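Local coordinates for protein condensin complex subunit 3 (Schizosaccharomyces pombe, PDB 5OQR) that serves as a regulatory subunit of the condensin complex, which is required to convert interphase chromatin into mitotic-like condensed chromosomes, at residues L167-L181 against I193-C207. Residues are numbered along the deposited sequence; the frame is centred on the assembly and turned at random.
Sequences LQNDPSSEVRRSVLL and ILERARDVDAANRKC
Leu180 is the main apolar bump of this contact, and its two methyls part company at the tip: CD1 rests on the CB and CG2 of Ile193, while CD2 sits against both Arg196 CB and the carbonyl oxygen of Asn204. With CG anti to the backbone N (chi1 178°), the leucine reaches straight into that hollow. Nearby, Leu167 and the aliphatic part of Arg196 run alongside each other, pointing opposite ways, Leu167 CD1 lying 3.7 Å from Arg196 CG. The bent arginine thereby brings its guanidinium under the Leu167 carbonyl, whose oxygen sits over the centre of one face. HEAT 4, which holds 167-181, packs here in the helical solenoid against the following helices 190-195 and 202-212; the segments 173-181 and 202-207 run nearly parallel (9°), 9.7 Å apart at closest approach. At the turns the packing becomes polar. Asp199 OD1 accepts from Arg176 NE at 2.9 Å through its syn lone pair and from Arg196 NH2 on the anti side, well out of the carboxylate plane, tying both guanidinium groups to one carboxylate. Asp199 OD2 takes Asp201 N at 2.7 Å, an Asx turn. Replacing Asp199 by alanine is likely to leave the two arginines without their shared counter-charge and the turn without that bond. Further along, Asn204 wedges between the helices: ND2 donates to Ser173 O (3.1 Å, 165°), an oxygen also taken by Arg177 N, while OD1 receives Arg177 NH1. The Arg177 and Asn204 planes stand nearly perpendicular, and the bent arginine lays its CD against Cys207 SG at 3.6 Å. Glu195 OE2 pairs with a basic side chain on the chain of another protein.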
loop_
_atom_site.group_PDB
_atom_site.type_symbol
_atom_site.label_atom_id
_atom_site.label_comp_id
_atom_site.label_asym_id
_atom_site.label_seq_id
_atom_site.Cartn_x
_atom_site.Cartn_y
_atom_site.Cartn_z
ATOM N N LEU A 167 16.036 12.481 -5.384
ATOM C CA LEU A 167 15.563 11.293 -4.686
ATOM C C LEU A 167 14.048 11.317 -4.547
ATOM O O LEU A 167 13.388 10.278 -4.628
ATOM C CB LEU A 167 16.217 11.209 -3.305
ATOM C CG LEU A 167 15.708 10.125 -2.356
ATOM C CD1 LEU A 167 16.093 8.757 -2.876
ATOM C CD2 LEU A 167 16.247 10.346 -0.956
ATOM N N GLN A 168 13.499 12.510 -4.344
ATOM C CA GLN A 168 12.091 12.677 -4.018
ATOM C C GLN A 168 11.212 12.877 -5.244
ATOM O O GLN A 168 10.043 12.473 -5.227
ATOM C CB GLN A 168 11.945 13.866 -3.067
ATOM C CG GLN A 168 10.535 14.162 -2.597
ATOM C CD GLN A 168 10.468 15.336 -1.625
ATOM O OE1 GLN A 168 9.388 15.858 -1.361
ATOM N NE2 GLN A 168 11.612 15.756 -1.089
ATOM N N ASN A 169 11.742 13.482 -6.310
ATOM C CA ASN A 169 10.935 13.845 -7.466
ATOM C C ASN A 169 11.462 13.330 -8.798
ATOM O O ASN A 169 10.761 13.474 -9.804
ATOM C CB ASN A 169 10.799 15.372 -7.560
ATOM C CG ASN A 169 10.031 15.961 -6.396
ATOM O OD1 ASN A 169 10.615 16.374 -5.395
ATOM N ND2 ASN A 169 8.709 15.996 -6.519
ATOM N N ASP A 170 12.652 12.744 -8.845
ATOM C CA ASP A 170 13.194 12.292 -10.119
ATOM C C ASP A 170 12.273 11.233 -10.725
ATOM O O ASP A 170 11.887 10.285 -10.027
ATOM C CB ASP A 170 14.597 11.718 -9.939
ATOM C CG ASP A 170 15.250 11.364 -11.260
ATOM O OD1 ASP A 170 14.815 10.383 -11.900
ATOM O OD2 ASP A 170 16.202 12.067 -11.659
ATOM N N PRO A 171 11.906 11.347 -12.005
ATOM C CA PRO A 171 10.995 10.353 -12.599
ATOM C C PRO A 171 11.645 9.014 -12.903
ATOM O O PRO A 171 10.923 8.058 -13.211
ATOM C CB PRO A 171 10.525 11.038 -13.888
ATOM C CG PRO A 171 11.638 11.953 -14.246
ATOM C CD PRO A 171 12.217 12.436 -12.947
ATOM N N SER A 172 12.968 8.911 -12.838
ATOM C CA SER A 172 13.671 7.672 -13.144
ATOM C C SER A 172 13.996 6.931 -11.854
ATOM O O SER A 172 14.533 7.520 -10.910
ATOM C CB SER A 172 14.953 7.955 -13.928
ATOM O OG SER A 172 15.700 6.767 -14.123
ATOM N N SER A 173 13.670 5.638 -11.819
ATOM C CA SER A 173 13.913 4.845 -10.620
ATOM C C SER A 173 15.403 4.618 -10.398
ATOM O O SER A 173 15.889 4.721 -9.265
ATOM C CB SER A 173 13.176 3.510 -10.719
ATOM O OG SER A 173 13.529 2.816 -11.901
ATOM N N GLU A 174 16.145 4.308 -11.463
ATOM C CA GLU A 174 17.577 4.071 -11.320
ATOM C C GLU A 174 18.280 5.295 -10.750
ATOM O O GLU A 174 19.227 5.166 -9.965
ATOM C CB GLU A 174 18.186 3.690 -12.667
ATOM C CG GLU A 174 17.720 2.347 -13.198
ATOM C CD GLU A 174 18.394 1.974 -14.502
ATOM O OE1 GLU A 174 19.114 2.825 -15.066
ATOM O OE2 GLU A 174 18.208 0.829 -14.964
ATOM N N VAL A 175 17.838 6.491 -11.135
ATOM C CA VAL A 175 18.442 7.707 -10.603
ATOM C C VAL A 175 18.160 7.818 -9.111
ATOM O O VAL A 175 19.077 7.992 -8.301
ATOM C CB VAL A 175 17.935 8.945 -11.365
ATOM C CG1 VAL A 175 18.660 10.197 -10.886
ATOM C CG2 VAL A 175 18.127 8.767 -12.864
ATOM N N ARG A 176 16.886 7.712 -8.726
ATOM C CA ARG A 176 16.527 7.757 -7.313
ATOM C C ARG A 176 17.361 6.771 -6.504
ATOM O O ARG A 176 17.873 7.105 -5.431
ATOM C CB ARG A 176 15.037 7.462 -7.141
ATOM C CG ARG A 176 14.125 8.552 -7.669
ATOM C CD ARG A 176 12.705 8.394 -7.147
ATOM N NE ARG A 176 12.098 7.127 -7.545
ATOM C CZ ARG A 176 11.614 6.875 -8.757
ATOM N NH1 ARG A 176 11.076 5.694 -9.027
ATOM N NH2 ARG A 176 11.682 7.795 -9.707
ATOM N N ARG A 177 17.511 5.545 -7.010
ATOM C CA ARG A 177 18.279 4.540 -6.283
ATOM C C ARG A 177 19.726 4.978 -6.100
ATOM O O ARG A 177 20.315 4.768 -5.033
ATOM C CB ARG A 177 18.214 3.197 -7.009
ATOM C CG ARG A 177 19.057 2.121 -6.347
ATOM C CD ARG A 177 18.587 0.716 -6.684
ATOM N NE ARG A 177 18.992 0.289 -8.022
ATOM C CZ ARG A 177 18.199 0.233 -9.088
ATOM N NH1 ARG A 177 16.919 0.575 -9.008
ATOM N NH2 ARG A 177 18.689 -0.179 -10.251
ATOM N N SER A 178 20.318 5.584 -7.129
ATOM C CA SER A 178 21.689 6.064 -7.006
ATOM C C SER A 178 21.797 7.130 -5.925
ATOM O O SER A 178 22.732 7.113 -5.116
ATOM C CB SER A 178 22.176 6.609 -8.348
ATOM O OG SER A 178 23.550 6.943 -8.291
ATOM N N VAL A 179 20.847 8.068 -5.895
ATOM C CA VAL A 179 20.822 9.061 -4.826
ATOM C C VAL A 179 20.584 8.373 -3.490
ATOM O O VAL A 179 21.189 8.723 -2.469
ATOM C CB VAL A 179 19.744 10.128 -5.101
ATOM C CG1 VAL A 179 19.895 11.283 -4.134
ATOM C CG2 VAL A 179 19.812 10.635 -6.537
ATOM N N LEU A 180 19.698 7.378 -3.482
ATOM C CA LEU A 180 19.365 6.669 -2.254
ATOM C C LEU A 180 20.567 5.924 -1.691
ATOM O O LEU A 180 20.644 5.701 -0.477
ATOM C CB LEU A 180 18.214 5.702 -2.532
ATOM C CG LEU A 180 17.705 4.801 -1.407
ATOM C CD1 LEU A 180 17.447 5.586 -0.132
ATOM C CD2 LEU A 180 16.442 4.098 -1.874
ATOM N N LEU A 181 21.515 5.544 -2.544
ATOM C CA LEU A 181 22.635 4.709 -2.131
ATOM C C LEU A 181 23.880 5.497 -1.746
ATOM O O LEU A 181 24.818 4.904 -1.202
ATOM C CB LEU A 181 22.993 3.727 -3.250
ATOM C CG LEU A 181 22.294 2.368 -3.202
ATOM C CD1 LEU A 181 22.481 1.630 -4.514
ATOM C CD2 LEU A 181 22.829 1.538 -2.046
ATOM N N ILE A 193 14.622 9.147 2.988
ATOM C CA ILE A 193 14.983 7.790 2.593
ATOM C C ILE A 193 13.909 6.812 3.043
ATOM O O ILE A 193 13.633 5.820 2.358
ATOM C CB ILE A 193 16.373 7.404 3.140
ATOM C CG1 ILE A 193 16.330 7.163 4.654
ATOM C CG2 ILE A 193 17.397 8.484 2.795
ATOM C CD1 ILE A 193 17.636 6.674 5.238
ATOM N N LEU A 194 13.276 7.076 4.188
ATOM C CA LEU A 194 12.196 6.214 4.654
ATOM C C LEU A 194 10.987 6.302 3.735
ATOM O O LEU A 194 10.296 5.301 3.514
ATOM C CB LEU A 194 11.817 6.586 6.087
ATOM C CG LEU A 194 12.537 5.839 7.214
ATOM C CD1 LEU A 194 13.976 5.474 6.857
ATOM C CD2 LEU A 194 12.495 6.670 8.491
ATOM N N GLU A 195 10.714 7.487 3.188
ATOM C CA GLU A 195 9.645 7.604 2.205
ATOM C C GLU A 195 9.869 6.657 1.035
ATOM O O GLU A 195 8.903 6.149 0.454
ATOM C CB GLU A 195 9.542 9.046 1.711
ATOM C CG GLU A 195 8.374 9.292 0.771
ATOM C CD GLU A 195 8.318 10.720 0.270
ATOM O OE1 GLU A 195 9.381 11.263 -0.102
ATOM O OE2 GLU A 195 7.213 11.303 0.252
ATOM N N ARG A 196 11.129 6.398 0.680
ATOM C CA ARG A 196 11.416 5.494 -0.426
ATOM C C ARG A 196 10.987 4.068 -0.119
ATOM O O ARG A 196 10.820 3.271 -1.048
ATOM C CB ARG A 196 12.906 5.516 -0.768
ATOM C CG ARG A 196 13.525 6.899 -0.910
ATOM C CD ARG A 196 12.581 7.941 -1.499
ATOM N NE ARG A 196 11.898 7.484 -2.705
ATOM C CZ ARG A 196 10.893 8.135 -3.281
ATOM N NH1 ARG A 196 10.450 9.272 -2.762
ATOM N NH2 ARG A 196 10.327 7.649 -4.375
ATOM N N ALA A 197 10.807 3.727 1.158
ATOM C CA ALA A 197 10.246 2.429 1.504
ATOM C C ALA A 197 8.885 2.203 0.863
ATOM O O ALA A 197 8.400 1.067 0.868
ATOM C CB ALA A 197 10.138 2.293 3.022
ATOM N N ARG A 198 8.260 3.250 0.320
ATOM C CA ARG A 198 7.045 3.119 -0.474
ATOM C C ARG A 198 7.267 3.552 -1.920
ATOM O O ARG A 198 6.308 3.908 -2.612
ATOM C CB ARG A 198 5.906 3.926 0.153
ATOM C CG ARG A 198 5.459 3.418 1.515
ATOM C CD ARG A 198 4.860 2.020 1.432
ATOM N NE ARG A 198 3.606 1.998 0.685
ATOM C CZ ARG A 198 2.955 0.888 0.350
ATOM N NH1 ARG A 198 1.817 0.966 -0.325
ATOM N NH2 ARG A 198 3.441 -0.300 0.684
ATOM N N ASP A 199 8.512 3.528 -2.385
ATOM C CA ASP A 199 8.797 3.834 -3.778
ATOM C C ASP A 199 8.022 2.890 -4.690
ATOM O O ASP A 199 7.680 1.767 -4.313
ATOM C CB ASP A 199 10.295 3.715 -4.050
ATOM C CG ASP A 199 10.697 4.306 -5.386
ATOM O OD1 ASP A 199 11.154 5.467 -5.409
ATOM O OD2 ASP A 199 10.555 3.610 -6.414
ATOM N N VAL A 200 7.743 3.358 -5.910
ATOM C CA VAL A 200 6.960 2.550 -6.839
ATOM C C VAL A 200 7.772 1.354 -7.310
ATOM O O VAL A 200 7.210 0.308 -7.657
ATOM C CB VAL A 200 6.476 3.382 -8.042
ATOM C CG1 VAL A 200 5.384 2.639 -8.789
ATOM C CG2 VAL A 200 5.989 4.743 -7.608
ATOM N N ASP A 201 9.095 1.485 -7.339
ATOM C CA ASP A 201 9.970 0.424 -7.811
ATOM C C ASP A 201 10.369 -0.470 -6.643
ATOM O O ASP A 201 10.815 0.020 -5.600
ATOM C CB ASP A 201 11.211 1.012 -8.481
ATOM C CG ASP A 201 12.167 -0.054 -8.972
ATOM O OD1 ASP A 201 13.061 -0.444 -8.197
ATOM O OD2 ASP A 201 12.023 -0.504 -10.128
ATOM N N ALA A 202 10.205 -1.781 -6.825
ATOM C CA ALA A 202 10.506 -2.721 -5.752
ATOM C C ALA A 202 11.976 -2.661 -5.355
ATOM O O ALA A 202 12.307 -2.719 -4.166
ATOM C CB ALA A 202 10.127 -4.139 -6.178
ATOM N N ALA A 203 12.874 -2.547 -6.337
ATOM C CA ALA A 203 14.299 -2.527 -6.026
ATOM C C ALA A 203 14.650 -1.342 -5.138
ATOM O O ALA A 203 15.482 -1.462 -4.232
ATOM C CB ALA A 203 15.123 -2.499 -7.314
ATOM N N ASN A 204 14.026 -0.188 -5.378
ATOM C CA ASN A 204 14.283 0.972 -4.532
ATOM C C ASN A 204 13.794 0.731 -3.110
ATOM O O ASN A 204 14.484 1.074 -2.144
ATOM C CB ASN A 204 13.618 2.213 -5.121
ATOM C CG ASN A 204 14.143 2.553 -6.499
ATOM O OD1 ASN A 204 14.390 1.668 -7.317
ATOM N ND2 ASN A 204 14.326 3.841 -6.760
ATOM N N ARG A 205 12.604 0.147 -2.963
ATOM C CA ARG A 205 12.111 -0.210 -1.638
ATOM C C ARG A 205 13.072 -1.163 -0.942
ATOM O O ARG A 205 13.462 -0.943 0.209
ATOM C CB ARG A 205 10.724 -0.841 -1.750
ATOM C CG ARG A 205 9.608 0.153 -1.987
ATOM C CD ARG A 205 8.253 -0.527 -2.000
ATOM N NE ARG A 205 7.725 -0.661 -3.360
ATOM C CZ ARG A 205 7.320 -1.794 -3.926
ATOM N NH1 ARG A 205 6.858 -1.775 -5.170
ATOM N NH2 ARG A 205 7.351 -2.943 -3.267
ATOM N N LYS A 206 13.469 -2.228 -1.635
ATOM C CA LYS A 206 14.377 -3.203 -1.048
ATOM C C LYS A 206 15.702 -2.571 -0.646
ATOM O O LYS A 206 16.319 -2.997 0.337
ATOM C CB LYS A 206 14.612 -4.341 -2.038
ATOM C CG LYS A 206 15.696 -5.301 -1.629
ATOM C CD LYS A 206 15.645 -6.538 -2.483
ATOM C CE LYS A 206 17.005 -7.172 -2.614
ATOM N NZ LYS A 206 17.570 -7.614 -1.313
ATOM N N CYS A 207 16.160 -1.562 -1.388
ATOM C CA CYS A 207 17.431 -0.927 -1.061
ATOM C C CYS A 207 17.389 -0.259 0.306
ATOM O O CYS A 207 18.408 -0.214 1.003
ATOM C CB CYS A 207 17.805 0.094 -2.135
ATOM S SG CYS A 207 18.953 -0.542 -3.368
#